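Local structure of kojibiose phosphorylase (Gut metagenome, 6W0P) at residues Leu389-Val398 and His412-Val423. The protein is a carbohydrate-active phosphorylase of glycoside hydrolase family 65, a two-subunit protein with a helical central catalytic domain between N- and C-terminal domains. Sequence-based numbering, arbitrary orientation.
Sequences LDSIGACFPV and HASTQFQPSTGV
F396 meets the first two turns of helix 418-434, its backbone at S420 and its ring at V423, joining the inter-helix loop 389-398 to that helix inside the central catalytic domain, an (alpha/alpha)6 barrel as in family 65. From F396, CB lies 3.9 Å from S420 OG and is also near P419 O. CG and CD2 then reach V423 CG2, the branch that stands 4.1 Å from the ring centroid and 17° off the ring normal, a CH-pi contact over one face, displaced toward the rim. At the tip, F396 CZ is 4.6 Å from V423 CG2. With CG anti to its own carbonyl carbon (chi1 -78°), F396 lays this face against V423, while A382 of helix 379-388 also touches the side chain.

S420 ties the backbone down. Its OG accepts from F396 N at 2.9 Å, an evidently bent bond with an N-H...O angle of 137°. The same OG is hydrogen-bonded to a water that donates to F396 O, so one hydroxyl engages the amide directly and the carbonyl through that bridge. P419, one residue earlier, presses its pyrrolidine against carbonyls: CB is 3.2 Å from P397 O and comes almost as close to F396 O.

F417, at the N-cap position of this helix, turns its ring back toward the loop. L389 CD1 arrives at the ring edge, whereas C395 SG sits 5.4 Å from the centroid, an oblique sulfur-aromatic contact. F454 of helix 437-458 stacks edge-to-face with the same ring. Beside L389, D390 forms a salt bridge to R578 of the second subunit, placing this end of the contact at the dimer interface. At the other end, V398 CG2 rests 3.7 Å from H412 O and 3.9 Å from A413 CA.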
loop_
_atom_site.group_PDB
_atom_site.type_symbol
_atom_site.label_atom_id
_atom_site.label_comp_id
_atom_site.label_asym_id
_atom_site.label_seq_id
_atom_site.Cartn_x
_atom_site.Cartn_y
_atom_site.Cartn_z
ATOM N N LEU A 389 -8.526 7.147 -12.965
ATOM C CA LEU A 389 -7.276 7.940 -12.822
ATOM C C LEU A 389 -7.501 9.414 -13.193
ATOM O O LEU A 389 -6.512 10.079 -13.552
ATOM C CB LEU A 389 -6.173 7.327 -13.699
ATOM C CG LEU A 389 -5.763 5.898 -13.354
ATOM C CD1 LEU A 389 -4.629 5.425 -14.257
ATOM C CD2 LEU A 389 -5.369 5.786 -11.890
ATOM N N ASP A 390 -8.727 9.927 -13.087
ATOM C CA ASP A 390 -9.042 11.375 -13.289
ATOM C C ASP A 390 -8.507 11.854 -14.649
ATOM O O ASP A 390 -8.061 13.019 -14.759
ATOM C CB ASP A 390 -8.523 12.211 -12.110
ATOM C CG ASP A 390 -9.346 12.006 -10.842
ATOM O OD1 ASP A 390 -10.372 11.308 -10.914
ATOM O OD2 ASP A 390 -8.962 12.530 -9.798
ATOM N N SER A 391 -8.615 10.986 -15.656
ATOM C CA SER A 391 -8.172 11.203 -17.051
ATOM C C SER A 391 -9.322 10.845 -17.986
ATOM O O SER A 391 -10.357 10.357 -17.469
ATOM C CB SER A 391 -6.920 10.382 -17.327
ATOM O OG SER A 391 -5.867 10.789 -16.459
ATOM N N ILE A 392 -9.140 11.077 -19.289
ATOM C CA ILE A 392 -10.097 10.669 -20.362
ATOM C C ILE A 392 -9.379 9.763 -21.375
ATOM O O ILE A 392 -8.174 9.437 -21.167
ATOM C CB ILE A 392 -10.770 11.898 -20.999
ATOM C CG1 ILE A 392 -9.771 12.886 -21.605
ATOM C CG2 ILE A 392 -11.708 12.574 -19.983
ATOM C CD1 ILE A 392 -10.429 13.879 -22.569
ATOM N N GLY A 393 -10.102 9.291 -22.389
ATOM C CA GLY A 393 -9.554 8.331 -23.360
ATOM C C GLY A 393 -9.439 6.942 -22.747
ATOM O O GLY A 393 -10.308 6.569 -21.934
ATOM N N ALA A 394 -8.439 6.168 -23.168
ATOM C CA ALA A 394 -8.317 4.739 -22.816
ATOM C C ALA A 394 -6.954 4.503 -22.145
ATOM O O ALA A 394 -5.923 4.740 -22.801
ATOM C CB ALA A 394 -8.510 3.876 -24.039
ATOM N N CYS A 395 -6.980 4.129 -20.862
ATOM C CA CYS A 395 -5.802 3.738 -20.056
ATOM C C CYS A 395 -5.848 2.221 -19.922
ATOM O O CYS A 395 -6.616 1.732 -19.073
ATOM C CB CYS A 395 -5.800 4.398 -18.687
ATOM S SG CYS A 395 -4.397 3.879 -17.664
ATOM N N PHE A 396 -5.141 1.500 -20.786
ATOM C CA PHE A 396 -5.104 0.020 -20.737
ATOM C C PHE A 396 -4.377 -0.398 -19.462
ATOM O O PHE A 396 -3.345 0.172 -19.084
ATOM C CB PHE A 396 -4.470 -0.553 -22.007
ATOM C CG PHE A 396 -5.393 -0.567 -23.190
ATOM C CD1 PHE A 396 -6.308 -1.596 -23.350
ATOM C CD2 PHE A 396 -5.371 0.459 -24.113
ATOM C CE1 PHE A 396 -7.195 -1.586 -24.417
ATOM C CE2 PHE A 396 -6.267 0.474 -25.168
ATOM C CZ PHE A 396 -7.174 -0.551 -25.323
ATOM N N PRO A 397 -4.885 -1.434 -18.768
ATOM C CA PRO A 397 -4.368 -1.792 -17.456
ATOM C C PRO A 397 -3.013 -2.510 -17.457
ATOM O O PRO A 397 -2.673 -3.137 -18.438
ATOM C CB PRO A 397 -5.480 -2.713 -16.929
ATOM C CG PRO A 397 -6.009 -3.396 -18.190
ATOM C CD PRO A 397 -6.009 -2.282 -19.205
ATOM N N VAL A 398 -2.326 -2.467 -16.314
ATOM C CA VAL A 398 -1.074 -3.225 -16.021
ATOM C C VAL A 398 -1.374 -4.722 -16.117
ATOM O O VAL A 398 -0.657 -5.451 -16.835
ATOM C CB VAL A 398 -0.513 -2.849 -14.638
ATOM C CG1 VAL A 398 0.630 -3.756 -14.235
ATOM C CG2 VAL A 398 -0.079 -1.395 -14.598
ATOM N N HIS A 412 2.218 0.580 -9.161
ATOM C CA HIS A 412 2.317 0.132 -10.563
ATOM C C HIS A 412 1.082 0.615 -11.315
ATOM O O HIS A 412 1.280 1.231 -12.400
ATOM C CB HIS A 412 2.529 -1.391 -10.714
ATOM C CG HIS A 412 3.758 -1.907 -10.044
ATOM N ND1 HIS A 412 3.908 -3.250 -9.696
ATOM C CD2 HIS A 412 4.818 -1.264 -9.523
ATOM C CE1 HIS A 412 5.028 -3.406 -9.028
ATOM N NE2 HIS A 412 5.605 -2.197 -8.900
ATOM N N ALA A 413 -0.122 0.351 -10.787
ATOM C CA ALA A 413 -1.401 0.552 -11.525
ATOM C C ALA A 413 -1.673 2.035 -11.773
ATOM O O ALA A 413 -2.299 2.318 -12.796
ATOM C CB ALA A 413 -2.584 -0.102 -10.840
ATOM N N SER A 414 -1.208 2.935 -10.910
ATOM C CA SER A 414 -1.458 4.397 -11.039
ATOM C C SER A 414 -0.294 5.076 -11.770
ATOM O O SER A 414 -0.434 6.271 -12.143
ATOM C CB SER A 414 -1.697 5.048 -9.709
ATOM O OG SER A 414 -2.841 4.490 -9.077
ATOM N N THR A 415 0.815 4.368 -11.999
ATOM C CA THR A 415 2.090 5.029 -12.381
ATOM C C THR A 415 2.627 4.603 -13.750
ATOM O O THR A 415 3.434 5.391 -14.294
ATOM C CB THR A 415 3.150 4.796 -11.307
ATOM O OG1 THR A 415 3.381 3.394 -11.233
ATOM C CG2 THR A 415 2.718 5.361 -9.979
ATOM N N GLN A 416 2.231 3.442 -14.268
ATOM C CA GLN A 416 2.874 2.805 -15.447
ATOM C C GLN A 416 1.908 2.848 -16.629
ATOM O O GLN A 416 0.861 2.184 -16.560
ATOM C CB GLN A 416 3.263 1.353 -15.162
ATOM C CG GLN A 416 4.442 1.184 -14.213
ATOM C CD GLN A 416 4.782 -0.280 -14.056
ATOM O OE1 GLN A 416 3.961 -1.052 -13.563
ATOM N NE2 GLN A 416 5.933 -0.677 -14.594
ATOM N N PHE A 417 2.262 3.556 -17.700
ATOM C CA PHE A 417 1.391 3.665 -18.900
ATOM C C PHE A 417 1.960 2.817 -20.035
ATOM O O PHE A 417 1.405 2.874 -21.148
ATOM C CB PHE A 417 1.122 5.147 -19.183
ATOM C CG PHE A 417 0.657 5.852 -17.934
ATOM C CD1 PHE A 417 -0.358 5.320 -17.162
ATOM C CD2 PHE A 417 1.293 6.989 -17.477
ATOM C CE1 PHE A 417 -0.759 5.940 -15.984
ATOM C CE2 PHE A 417 0.890 7.613 -16.305
ATOM C CZ PHE A 417 -0.129 7.086 -15.557
ATOM N N GLN A 418 2.965 1.983 -19.743
ATOM C CA GLN A 418 3.541 1.032 -20.731
ATOM C C GLN A 418 2.442 0.167 -21.337
ATOM O O GLN A 418 2.585 -0.228 -22.480
ATOM C CB GLN A 418 4.684 0.176 -20.147
ATOM C CG GLN A 418 4.315 -0.703 -18.955
ATOM C CD GLN A 418 5.504 -1.029 -18.074
ATOM O OE1 GLN A 418 6.367 -0.190 -17.822
ATOM N NE2 GLN A 418 5.562 -2.259 -17.607
ATOM N N PRO A 419 1.313 -0.190 -20.684
ATOM C CA PRO A 419 0.306 -0.986 -21.393
ATOM C C PRO A 419 -0.377 -0.210 -22.530
ATOM O O PRO A 419 -0.648 -0.797 -23.572
ATOM C CB PRO A 419 -0.707 -1.376 -20.315
ATOM C CG PRO A 419 -0.013 -1.103 -18.982
ATOM C CD PRO A 419 0.971 0.008 -19.257
ATOM N N SER A 420 -0.628 1.086 -22.309
ATOM C CA SER A 420 -1.294 2.001 -23.264
ATOM C C SER A 420 -0.362 2.289 -24.453
ATOM O O SER A 420 -0.773 2.051 -25.583
ATOM C CB SER A 420 -1.752 3.260 -22.577
ATOM O OG SER A 420 -2.785 2.970 -21.650
ATOM N N THR A 421 0.881 2.702 -24.228
ATOM C CA THR A 421 1.859 2.847 -25.339
ATOM C C THR A 421 2.150 1.462 -25.939
ATOM O O THR A 421 2.387 1.389 -27.138
ATOM C CB THR A 421 3.097 3.639 -24.921
ATOM O OG1 THR A 421 3.778 2.978 -23.851
ATOM C CG2 THR A 421 2.730 5.053 -24.538
ATOM N N GLY A 422 2.048 0.391 -25.160
ATOM C CA GLY A 422 2.238 -0.985 -25.669
ATOM C C GLY A 422 1.199 -1.383 -26.712
ATOM O O GLY A 422 1.572 -2.003 -27.737
ATOM N N VAL A 423 -0.063 -1.056 -26.482
ATOM C CA VAL A 423 -1.131 -1.239 -27.513
ATOM C C VAL A 423 -0.817 -0.335 -28.712
ATOM O O VAL A 423 -0.885 -0.834 -29.830
ATOM C CB VAL A 423 -2.555 -1.064 -26.944
ATOM C CG1 VAL A 423 -3.618 -1.262 -28.010
ATOM C CG2 VAL A 423 -2.807 -2.037 -25.790
HETATM O O HOH W 1 -1.918 2.392 -19.194
#